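PDB 3UBF: neural-cadherin, which mediates calcium-dependent, preferentially homophilic adhesion between cells, represented here by three consecutive cadherin domains of its extracellular region. Local coordinates for residues 217-222 and 232-237; 39-44 and 67-72; 103-108 and 131-136; 174-179 and 200-205. All blocks are in the same frame, centred on the assembly; numbering follows the deposited sequence.

Contact 1. Residues 217-222 and 232-237; sequences PSYEAE and DIISIK. With ZN (zinc ion), chain R.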
# COMPACT_ATOMS: atom_id res chain seq x y z
N PRO A 217 -1.20 -16.58 -0.41
CA PRO A 217 -1.56 -17.55 -1.43
C PRO A 217 -0.60 -18.75 -1.46
O PRO A 217 -0.97 -19.82 -1.96
CB PRO A 217 -1.48 -16.75 -2.71
CG PRO A 217 -0.45 -15.73 -2.43
CD PRO A 217 -0.66 -15.34 -1.01
N SER A 218 0.62 -18.56 -0.96
CA SER A 218 1.54 -19.66 -0.68
C SER A 218 2.50 -19.29 0.43
O SER A 218 2.71 -18.12 0.71
CB SER A 218 2.30 -20.11 -1.94
OG SER A 218 3.21 -19.13 -2.40
N TYR A 219 3.07 -20.29 1.06
CA TYR A 219 3.98 -20.06 2.17
C TYR A 219 5.32 -20.70 1.90
O TYR A 219 5.41 -21.78 1.33
CB TYR A 219 3.39 -20.62 3.46
CG TYR A 219 2.17 -19.88 3.93
CD1 TYR A 219 0.91 -20.20 3.44
CD2 TYR A 219 2.27 -18.87 4.89
CE1 TYR A 219 -0.22 -19.54 3.88
CE2 TYR A 219 1.14 -18.21 5.33
CZ TYR A 219 -0.09 -18.54 4.81
OH TYR A 219 -1.21 -17.88 5.24
N GLU A 220 6.35 -20.03 2.37
CA GLU A 220 7.73 -20.36 2.10
C GLU A 220 8.48 -20.11 3.40
O GLU A 220 8.36 -19.04 3.99
CB GLU A 220 8.24 -19.43 0.98
CG GLU A 220 8.88 -20.15 -0.20
CD GLU A 220 8.44 -19.60 -1.59
OE1 GLU A 220 8.80 -18.44 -1.93
OE2 GLU A 220 7.74 -20.34 -2.33
N ALA A 221 9.22 -21.11 3.88
CA ALA A 221 10.13 -20.88 5.01
C ALA A 221 11.51 -21.38 4.66
O ALA A 221 11.66 -22.33 3.90
CB ALA A 221 9.62 -21.55 6.28
N GLU A 222 12.52 -20.73 5.22
CA GLU A 222 13.90 -21.10 5.04
C GLU A 222 14.54 -21.26 6.41
O GLU A 222 14.64 -20.31 7.17
CB GLU A 222 14.65 -20.05 4.22
CG GLU A 222 16.17 -20.25 4.23
CD GLU A 222 16.89 -19.45 3.15
OE1 GLU A 222 16.63 -19.70 1.95
OE2 GLU A 222 17.73 -18.60 3.52
N ASP A 232 9.25 -23.15 16.51
CA ASP A 232 8.34 -22.61 15.51
C ASP A 232 9.10 -22.25 14.25
O ASP A 232 10.16 -21.64 14.32
CB ASP A 232 7.64 -21.35 16.04
CG ASP A 232 6.85 -21.59 17.32
OD1 ASP A 232 6.48 -22.75 17.62
OD2 ASP A 232 6.60 -20.60 18.05
N ILE A 233 8.54 -22.64 13.11
CA ILE A 233 9.17 -22.46 11.82
C ILE A 233 8.40 -21.40 11.02
O ILE A 233 8.99 -20.49 10.43
CB ILE A 233 9.22 -23.80 11.06
CG1 ILE A 233 10.34 -24.65 11.62
CG2 ILE A 233 9.39 -23.63 9.55
CD1 ILE A 233 10.27 -26.07 11.19
N ILE A 234 7.08 -21.52 11.02
CA ILE A 234 6.23 -20.60 10.29
C ILE A 234 4.82 -20.66 10.88
O ILE A 234 4.40 -21.72 11.37
CB ILE A 234 6.25 -20.88 8.75
CG1 ILE A 234 5.45 -19.82 7.97
CG2 ILE A 234 5.81 -22.30 8.44
CD1 ILE A 234 5.85 -19.69 6.52
N SER A 235 4.13 -19.52 10.87
CA SER A 235 2.74 -19.47 11.28
C SER A 235 1.86 -19.35 10.06
O SER A 235 2.06 -18.48 9.22
CB SER A 235 2.46 -18.27 12.20
OG SER A 235 2.59 -18.64 13.56
N ILE A 236 0.87 -20.23 9.98
CA ILE A 236 -0.08 -20.18 8.90
C ILE A 236 -1.44 -19.80 9.45
O ILE A 236 -1.87 -20.30 10.50
CB ILE A 236 -0.08 -21.50 8.12
CG1 ILE A 236 1.18 -21.57 7.28
CG2 ILE A 236 -1.28 -21.60 7.22
CD1 ILE A 236 1.82 -22.90 7.30
N LYS A 237 -2.12 -18.89 8.77
CA LYS A 237 -3.43 -18.48 9.22
C LYS A 237 -4.39 -18.39 8.05
O LYS A 237 -4.03 -17.91 6.97
CB LYS A 237 -3.37 -17.16 9.98
CG LYS A 237 -4.49 -17.02 10.99
CD LYS A 237 -4.41 -15.71 11.76
CE LYS A 237 -5.44 -14.71 11.25
NZ LYS A 237 -5.77 -13.67 12.28
ZN ZN R . 5.54 -21.42 20.01
O HOH W 1 -0.52 -16.47 7.42
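Y219 projects its ring from strand 219-222 onto I236 and I234 of the segment 232-237, and apolar packing carries most of the contact. I236 CG1 lies over the centre of one ring face in a CH-pi contact, 3.7 Å from the centroid of the Y219 ring and only 10° off its normal. I234 meets the same ring differently: its terminal CD1 comes to the edge, 4.0 Å from Y219 CD2. With CG1 anti to the backbone N (chi1 -175°) and CD1 extended beyond it, I234 reaches across toward the first strand, where CD1 also touches E220 O. Further along, A221 CB packs on I233 CG2 at 3.9 Å.

Polar interactions gather at the far end of the tyrosine. A water in the ring plane lies 2.7 Å from Y219 OH and accepts from K237 N at 3.2 Å, so it ties the phenol to the other backbone; M216 N adds a weak bond to the same hydroxyl. D232 OD2, outside the packed region, binds a zinc ion at 2.4 Å.

The backbones stay apart, with strand axes 7.3 Å distant and running 159° to each other. Each strand bonds into its own sheet: Y219 and A221 to strand 300-310, and I233 to V269 of strand 268-271, where I233 and I234 form a classic beta bulge. This is the two-sheet sandwich of a cadherin domain, the third of this fragment. Its two sheets are thus held here by aliphatic groups against an aromatic ring, with water serving the phenol where the apolar packing ends.

Contact 2. Residues 39-44 and 67-72; sequences DDNPWV and KTIDFW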
# COMPACT_ATOMS: atom_id res chain seq x y z
N ASP A 39 7.38 40.61 -6.23
CA ASP A 39 6.10 40.40 -5.56
C ASP A 39 6.30 39.46 -4.38
O ASP A 39 6.97 38.43 -4.50
CB ASP A 39 5.10 39.77 -6.52
CG ASP A 39 4.50 40.77 -7.51
OD1 ASP A 39 4.84 41.98 -7.48
OD2 ASP A 39 3.65 40.33 -8.32
N ASP A 40 5.71 39.81 -3.24
CA ASP A 40 5.70 38.93 -2.07
C ASP A 40 5.14 37.56 -2.41
O ASP A 40 4.06 37.42 -2.99
CB ASP A 40 4.93 39.57 -0.90
CG ASP A 40 5.69 40.73 -0.26
OD1 ASP A 40 6.90 40.92 -0.56
OD2 ASP A 40 5.07 41.47 0.54
N ASN A 41 5.90 36.53 -2.05
CA ASN A 41 5.55 35.17 -2.37
C ASN A 41 5.33 34.43 -1.05
O ASN A 41 6.05 34.67 -0.09
CB ASN A 41 6.68 34.54 -3.19
CG ASN A 41 6.42 33.11 -3.53
OD1 ASN A 41 6.56 32.22 -2.69
ND2 ASN A 41 6.06 32.86 -4.78
N PRO A 42 4.31 33.55 -1.00
CA PRO A 42 4.02 32.94 0.29
C PRO A 42 5.11 31.96 0.72
O PRO A 42 5.30 31.72 1.91
CB PRO A 42 2.69 32.20 0.04
CG PRO A 42 2.16 32.74 -1.24
CD PRO A 42 3.37 33.11 -2.04
N TRP A 43 5.85 31.45 -0.25
CA TRP A 43 6.75 30.34 -0.01
C TRP A 43 8.21 30.74 0.17
O TRP A 43 8.98 30.00 0.77
CB TRP A 43 6.60 29.30 -1.13
CG TRP A 43 5.16 28.89 -1.34
CD1 TRP A 43 4.35 29.23 -2.38
CD2 TRP A 43 4.36 28.10 -0.45
NE1 TRP A 43 3.10 28.69 -2.20
CE2 TRP A 43 3.08 27.99 -1.03
CE3 TRP A 43 4.61 27.46 0.78
CZ2 TRP A 43 2.05 27.27 -0.43
CZ3 TRP A 43 3.58 26.74 1.38
CH2 TRP A 43 2.32 26.65 0.78
N VAL A 44 8.58 31.91 -0.35
CA VAL A 44 9.98 32.31 -0.33
C VAL A 44 10.14 33.79 -0.07
O VAL A 44 9.34 34.59 -0.54
CB VAL A 44 10.74 31.96 -1.66
CG1 VAL A 44 10.93 30.45 -1.83
CG2 VAL A 44 10.03 32.55 -2.88
N LYS A 67 2.92 23.57 -9.84
CA LYS A 67 3.80 22.93 -8.84
C LYS A 67 5.16 23.60 -8.78
O LYS A 67 6.21 22.96 -8.67
CB LYS A 67 3.89 21.42 -9.05
CG LYS A 67 2.53 20.73 -8.95
CD LYS A 67 1.84 21.03 -7.63
CE LYS A 67 0.41 20.56 -7.59
NZ LYS A 67 -0.20 21.02 -6.32
N THR A 68 5.13 24.92 -8.84
CA THR A 68 6.34 25.71 -8.86
C THR A 68 6.21 26.85 -7.87
O THR A 68 5.12 27.36 -7.64
CB THR A 68 6.61 26.28 -10.27
OG1 THR A 68 5.49 27.08 -10.69
CG2 THR A 68 6.83 25.17 -11.29
N ILE A 69 7.33 27.22 -7.27
CA ILE A 69 7.41 28.48 -6.59
C ILE A 69 7.97 29.40 -7.66
O ILE A 69 9.13 29.29 -8.06
CB ILE A 69 8.24 28.40 -5.31
CG1 ILE A 69 7.49 27.54 -4.29
CG2 ILE A 69 8.45 29.79 -4.74
CD1 ILE A 69 8.34 26.91 -3.24
N ASP A 70 7.09 30.27 -8.15
CA ASP A 70 7.37 31.08 -9.33
C ASP A 70 7.34 32.55 -8.93
O ASP A 70 6.30 33.07 -8.52
CB ASP A 70 6.34 30.78 -10.44
CG ASP A 70 6.82 31.19 -11.84
OD1 ASP A 70 7.86 31.88 -11.94
OD2 ASP A 70 6.16 30.82 -12.84
N PHE A 71 8.48 33.20 -9.04
CA PHE A 71 8.60 34.59 -8.61
C PHE A 71 9.66 35.32 -9.41
O PHE A 71 10.46 34.70 -10.10
CB PHE A 71 8.92 34.67 -7.11
CG PHE A 71 10.20 34.00 -6.72
CD1 PHE A 71 10.27 32.62 -6.60
CD2 PHE A 71 11.35 34.75 -6.49
CE1 PHE A 71 11.47 31.99 -6.24
CE2 PHE A 71 12.56 34.13 -6.13
CZ PHE A 71 12.61 32.75 -6.00
N TRP A 72 9.65 36.64 -9.29
CA TRP A 72 10.61 37.49 -9.97
C TRP A 72 11.51 38.17 -8.95
O TRP A 72 11.13 38.38 -7.80
CB TRP A 72 9.87 38.54 -10.80
CG TRP A 72 9.26 38.03 -12.07
CD1 TRP A 72 8.08 37.37 -12.20
CD2 TRP A 72 9.79 38.16 -13.40
NE1 TRP A 72 7.84 37.07 -13.52
CE2 TRP A 72 8.88 37.54 -14.28
CE3 TRP A 72 10.95 38.74 -13.93
CZ2 TRP A 72 9.09 37.48 -15.66
CZ3 TRP A 72 11.17 38.68 -15.31
CH2 TRP A 72 10.23 38.06 -16.15
O HOH W 2 4.23 30.82 -6.48
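N41 and W43 of the irregular segment 39-44 stand opposite F71 and I69 of strand 68-72. The CA atoms of N41 and F71 are 7.0 Å apart, and those of W43 and I69 6.9 Å, a spacing bridged by side chains, with no direct hydrogen bond between the segments. The backbone of 39-44 turns at N41, whose OD1 accepts from W43 N at 2.7 Å in an Asx turn; the donor is tilted 28° from the carbonyl plane. V44 N adds a weak bond to the same oxygen. N41 CG is anti to the backbone N (chi1 178°), which carries CG across toward strand 68-72; OD1 then lies 3.7 Å from I69 CG2, while ND2 donates weakly to a water that D70 N also reaches weakly. An alanine here would probably leave W43 N and V44 N without their shared acceptor, set the turn free to shift and open a gap beside I69 CG2.

The segment leads into strand 44-46 of one sheet, whereas 68-72 belongs to the other, bonded to strand 88-97, so this is core packing between the two sheets of the first cadherin domain in the fragment. I69 fills the middle. Its CD1 touches W43 CB at 3.6 Å, the two side chains crossing at about a right angle, and its CG2 meets V44 CG2 at 3.7 Å. V44 CG2 also makes a CH-pi contact over one face of F71, 3.8 Å from its ring centroid, offset toward the CD1-CE1 rim. V52 of strand 51-54 packs against both V44 and F71, and D70, whose CB is turned from the other segment, forms a salt bridge with R91.

Contact 3. Residues 103-108 and 131-136; sequences PPYFIN and QARDPD. With ZN (zinc ion), chain G; ZN (zinc ion), chain B.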
# COMPACT_ATOMS: atom_id res chain seq x y z
N PRO A 103 1.71 6.01 -5.53
CA PRO A 103 0.29 5.66 -5.63
C PRO A 103 -0.21 4.91 -4.43
O PRO A 103 0.55 4.16 -3.81
CB PRO A 103 0.24 4.75 -6.87
CG PRO A 103 1.50 5.04 -7.62
CD PRO A 103 2.51 5.32 -6.55
N PRO A 104 -1.51 5.08 -4.09
CA PRO A 104 -2.11 4.26 -3.05
C PRO A 104 -2.11 2.78 -3.43
O PRO A 104 -2.01 2.43 -4.61
CB PRO A 104 -3.55 4.78 -2.95
CG PRO A 104 -3.81 5.43 -4.25
CD PRO A 104 -2.50 5.98 -4.71
N TYR A 105 -2.20 1.94 -2.41
CA TYR A 105 -2.31 0.51 -2.62
C TYR A 105 -3.30 -0.00 -1.60
O TYR A 105 -3.42 0.56 -0.51
CB TYR A 105 -0.95 -0.18 -2.46
CG TYR A 105 -0.22 0.24 -1.22
CD1 TYR A 105 -0.29 -0.51 -0.05
CD2 TYR A 105 0.54 1.40 -1.21
CE1 TYR A 105 0.37 -0.13 1.08
CE2 TYR A 105 1.20 1.81 -0.07
CZ TYR A 105 1.11 1.04 1.07
OH TYR A 105 1.79 1.47 2.19
N PHE A 106 -4.04 -1.04 -1.96
CA PHE A 106 -4.95 -1.68 -1.03
C PHE A 106 -4.18 -2.39 0.06
O PHE A 106 -3.19 -3.09 -0.21
CB PHE A 106 -5.87 -2.64 -1.77
CG PHE A 106 -6.91 -1.94 -2.61
CD1 PHE A 106 -6.82 -1.95 -4.00
CD2 PHE A 106 -7.96 -1.24 -2.01
CE1 PHE A 106 -7.76 -1.32 -4.77
CE2 PHE A 106 -8.91 -0.58 -2.77
CZ PHE A 106 -8.82 -0.61 -4.16
N ILE A 107 -4.61 -2.16 1.30
CA ILE A 107 -4.09 -2.88 2.47
C ILE A 107 -5.02 -3.99 2.97
O ILE A 107 -4.67 -4.73 3.89
CB ILE A 107 -3.66 -1.93 3.64
CG1 ILE A 107 -4.85 -1.18 4.22
CG2 ILE A 107 -2.61 -0.96 3.15
CD1 ILE A 107 -4.53 -0.35 5.46
N ASN A 108 -6.19 -4.13 2.36
CA ASN A 108 -7.04 -5.32 2.59
C ASN A 108 -6.25 -6.62 2.51
O ASN A 108 -5.52 -6.87 1.54
CB ASN A 108 -8.19 -5.38 1.61
CG ASN A 108 -9.16 -4.24 1.79
OD1 ASN A 108 -9.05 -3.22 1.11
ND2 ASN A 108 -10.09 -4.39 2.74
N GLN A 131 -9.92 -0.74 2.01
CA GLN A 131 -8.95 0.12 2.69
C GLN A 131 -7.71 0.21 1.86
O GLN A 131 -7.00 -0.78 1.69
CB GLN A 131 -8.60 -0.41 4.08
CG GLN A 131 -9.76 -0.43 5.07
CD GLN A 131 -9.59 -1.49 6.15
OE1 GLN A 131 -8.62 -1.47 6.91
NE2 GLN A 131 -10.54 -2.44 6.21
N ALA A 132 -7.47 1.39 1.30
CA ALA A 132 -6.22 1.69 0.63
C ALA A 132 -5.41 2.66 1.48
O ALA A 132 -5.95 3.40 2.31
CB ALA A 132 -6.49 2.27 -0.73
N ARG A 133 -4.10 2.66 1.27
CA ARG A 133 -3.20 3.58 1.92
C ARG A 133 -2.46 4.36 0.86
O ARG A 133 -1.92 3.77 -0.08
CB ARG A 133 -2.21 2.80 2.78
CG ARG A 133 -1.16 3.64 3.48
CD ARG A 133 -0.16 2.72 4.19
NE ARG A 133 -0.77 2.00 5.31
CZ ARG A 133 -0.34 0.82 5.77
NH1 ARG A 133 -0.96 0.24 6.80
NH2 ARG A 133 0.70 0.22 5.20
N ASP A 134 -2.46 5.68 1.00
CA ASP A 134 -1.61 6.55 0.20
C ASP A 134 -0.38 6.80 1.06
O ASP A 134 -0.50 7.32 2.17
CB ASP A 134 -2.32 7.87 -0.15
CG ASP A 134 -1.60 8.66 -1.24
OD1 ASP A 134 -0.37 8.88 -1.15
OD2 ASP A 134 -2.27 9.10 -2.20
N PRO A 135 0.81 6.41 0.56
CA PRO A 135 2.04 6.68 1.31
C PRO A 135 2.23 8.17 1.57
O PRO A 135 2.94 8.54 2.50
CB PRO A 135 3.17 6.13 0.41
CG PRO A 135 2.54 5.88 -0.92
CD PRO A 135 1.07 5.60 -0.65
N ASP A 136 1.58 9.01 0.75
CA ASP A 136 1.50 10.44 1.05
C ASP A 136 0.38 10.77 2.03
O ASP A 136 -0.81 10.70 1.73
CB ASP A 136 1.39 11.28 -0.22
CG ASP A 136 1.82 12.73 0.00
OD1 ASP A 136 1.61 13.25 1.13
OD2 ASP A 136 2.36 13.35 -0.93
ZN ZN G . -1.49 10.00 -3.38
ZN ZN B . 2.48 15.33 -0.88
O HOH W 3 3.35 15.60 0.39
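Y105 and R133 form an antiparallel hydrogen-bonded pair, with Y105 N to R133 O at 3.0 Å and R133 N to Y105 O at 2.8 Å. Their side chains lie side by side, pointing the same way. R133 CG is anti to the backbone N (chi1 177°), and a bend at chi3 places NE. Y105 OH lies in plane at the guanidinium edge and takes a weak bond from R133 NH2; ring and guanidinium are 86° apart. I107 CG2 rests over the centre of one guanidinium face, 3.9 Å from R133 CZ. The neighbouring non-hydrogen-bonded pair meets through F106 CD2 and A132 CB.

Beyond it, I107 N donates to Q131 O at 2.8 Å, and Q131 N to N108 OD1, also at 2.8 Å and nearly straight (172°). N108 ND2 bonds to T129 O.

At the other end P104 packs beside D134, whose OD1 accepts from D136 N in an Asx turn. D134 shares a zinc ion with H139 and D185, and D136 another with E61 and D98. These aspartates match the cadherin DXD motif for interdomain calcium. Backbone bonding holds the end of strand 126-133 against 105-106; D134 and D136 follow directly from this paired end, which probably steadies D134.

Contact 4. Residues 174-179 and 200-205; sequences DMEYVL and EERLSI. With ZN (zinc ion), chain J.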
# COMPACT_ATOMS: atom_id res chain seq x y z
N ASP A 174 -23.82 -19.78 -2.56
CA ASP A 174 -22.68 -20.15 -3.40
C ASP A 174 -22.53 -19.27 -4.64
O ASP A 174 -21.62 -19.48 -5.42
CB ASP A 174 -22.75 -21.64 -3.84
CG ASP A 174 -22.83 -22.63 -2.66
OD1 ASP A 174 -22.05 -22.47 -1.69
OD2 ASP A 174 -23.66 -23.58 -2.72
N MET A 175 -23.42 -18.30 -4.85
CA MET A 175 -23.31 -17.43 -6.01
C MET A 175 -22.25 -16.36 -5.79
O MET A 175 -22.18 -15.75 -4.72
CB MET A 175 -24.64 -16.79 -6.38
CG MET A 175 -24.60 -16.05 -7.73
SD MET A 175 -26.23 -15.64 -8.40
CE MET A 175 -25.75 -14.26 -9.46
N GLU A 176 -21.42 -16.15 -6.81
CA GLU A 176 -20.36 -15.15 -6.72
C GLU A 176 -20.79 -13.81 -7.32
O GLU A 176 -21.23 -13.74 -8.48
CB GLU A 176 -19.06 -15.64 -7.37
CG GLU A 176 -17.86 -14.81 -6.91
CD GLU A 176 -16.52 -15.18 -7.52
OE1 GLU A 176 -16.47 -15.64 -8.69
OE2 GLU A 176 -15.51 -14.98 -6.82
N TYR A 177 -20.65 -12.76 -6.52
CA TYR A 177 -20.92 -11.40 -6.95
C TYR A 177 -19.59 -10.65 -7.02
O TYR A 177 -18.89 -10.53 -6.01
CB TYR A 177 -21.90 -10.71 -6.00
CG TYR A 177 -23.18 -11.49 -5.80
CD1 TYR A 177 -23.27 -12.48 -4.82
CD2 TYR A 177 -24.31 -11.24 -6.59
CE1 TYR A 177 -24.44 -13.20 -4.62
CE2 TYR A 177 -25.49 -11.96 -6.41
CZ TYR A 177 -25.55 -12.94 -5.42
OH TYR A 177 -26.69 -13.68 -5.23
N VAL A 178 -19.25 -10.15 -8.21
CA VAL A 178 -17.93 -9.58 -8.44
C VAL A 178 -17.98 -8.07 -8.66
O VAL A 178 -18.70 -7.58 -9.53
CB VAL A 178 -17.19 -10.28 -9.63
CG1 VAL A 178 -15.85 -9.63 -9.89
CG2 VAL A 178 -17.01 -11.76 -9.36
N LEU A 179 -17.22 -7.34 -7.88
CA LEU A 179 -16.97 -5.93 -8.17
C LEU A 179 -15.50 -5.74 -8.42
O LEU A 179 -14.66 -6.30 -7.70
CB LEU A 179 -17.35 -5.05 -7.00
CG LEU A 179 -18.77 -5.06 -6.46
CD1 LEU A 179 -18.78 -4.15 -5.25
CD2 LEU A 179 -19.69 -4.54 -7.55
N GLU A 200 -6.95 -1.83 -10.15
CA GLU A 200 -8.36 -2.19 -10.14
C GLU A 200 -8.44 -3.62 -9.65
O GLU A 200 -8.20 -4.56 -10.41
CB GLU A 200 -8.96 -2.07 -11.53
CG GLU A 200 -8.72 -0.68 -12.11
CD GLU A 200 -9.24 -0.53 -13.51
OE1 GLU A 200 -9.71 -1.53 -14.10
OE2 GLU A 200 -9.16 0.61 -14.04
N GLU A 201 -8.75 -3.77 -8.36
CA GLU A 201 -8.80 -5.07 -7.71
C GLU A 201 -10.16 -5.73 -7.82
O GLU A 201 -11.20 -5.07 -7.87
CB GLU A 201 -8.43 -4.96 -6.22
CG GLU A 201 -6.93 -5.03 -5.93
CD GLU A 201 -6.29 -6.38 -6.25
OE1 GLU A 201 -7.01 -7.36 -6.57
OE2 GLU A 201 -5.06 -6.46 -6.20
N ARG A 202 -10.14 -7.06 -7.80
CA ARG A 202 -11.35 -7.85 -7.87
C ARG A 202 -11.83 -8.25 -6.49
O ARG A 202 -11.13 -8.92 -5.74
CB ARG A 202 -11.09 -9.09 -8.70
CG ARG A 202 -12.30 -9.94 -8.93
CD ARG A 202 -11.89 -11.09 -9.76
NE ARG A 202 -12.98 -11.98 -10.12
CZ ARG A 202 -13.41 -13.00 -9.37
NH1 ARG A 202 -12.87 -13.24 -8.18
NH2 ARG A 202 -14.39 -13.77 -9.82
N LEU A 203 -13.06 -7.84 -6.18
CA LEU A 203 -13.73 -8.19 -4.95
C LEU A 203 -14.80 -9.24 -5.26
O LEU A 203 -15.73 -9.03 -6.06
CB LEU A 203 -14.32 -6.96 -4.25
CG LEU A 203 -15.29 -7.17 -3.08
CD1 LEU A 203 -14.70 -8.04 -1.98
CD2 LEU A 203 -15.76 -5.85 -2.51
N SER A 204 -14.62 -10.39 -4.61
CA SER A 204 -15.49 -11.54 -4.75
C SER A 204 -16.36 -11.64 -3.51
O SER A 204 -15.85 -11.82 -2.40
CB SER A 204 -14.65 -12.81 -4.89
OG SER A 204 -15.38 -13.93 -4.43
N ILE A 205 -17.68 -11.53 -3.71
CA ILE A 205 -18.65 -11.65 -2.62
C ILE A 205 -19.52 -12.86 -2.92
O ILE A 205 -20.13 -12.94 -3.98
CB ILE A 205 -19.51 -10.38 -2.51
CG1 ILE A 205 -18.62 -9.13 -2.37
CG2 ILE A 205 -20.47 -10.48 -1.34
CD1 ILE A 205 -19.32 -7.83 -2.65
ZN ZN J . -8.90 0.48 -16.19
O HOH W 4 -6.70 1.29 -17.02
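R202 presents its guanidinium to V178 and E176: V178 CG2 lies over one face, 3.3 Å from R202 NH2, while E176 OE1 stands at the edge. E176 CG is anti to the backbone N (chi1 -162°) and CD extends beyond it. Glutamate and arginine meet tip to tip in a salt bridge of 3.0 Å between E176 OE1 and R202 NH2, their planes 70° apart, with the nitrogen above the carboxylate plane. E176 OE2 uses its anti lone pair for S204 OG at 2.6 Å and takes a weak second bond from R202 NH1. An alanine in place of E176 would probably leave the R202 charge without its mate and the S204 hydroxyl without this acceptor.

At the edge of the Y177 ring, near its plane, lies I205 O, 3.3 Å from Y177 CD1; the phenol OH bonds to Q172 N. Between the strands runs an antiparallel ladder: Y177 pairs with I205 and L179 with L203, each through two hydrogen bonds. F154 of the other sheet packs on L179 and I205. These paired strands of the second cadherin domain therefore turn Y177, L179, L203 and I205 to one face, with V178 and S204 on the other, beside the E176-R202 salt bridge.

How the contacts relate
From the N terminus the four contacts follow in series, none nesting in or crossing another. Contact 2 closes a loop of 22 residues inside the first cadherin domain, joining its two sheets. Contact 3 also closes 22 residues and pairs the short strand 105-106, just after the junction, with the end of strand 126-133 in the second. Contact 4 closes 20 residues later in the second domain and pairs neighbouring strands. Contacts 3 and 4 touch, F106 CD1 lying 3.6 Å from E201 CG, and so bring the two sheets of that domain together. Contact 1 closes nine residues in the third domain; its centre is about 54 Å from that of contact 2, on the opposite side of the chain's centre.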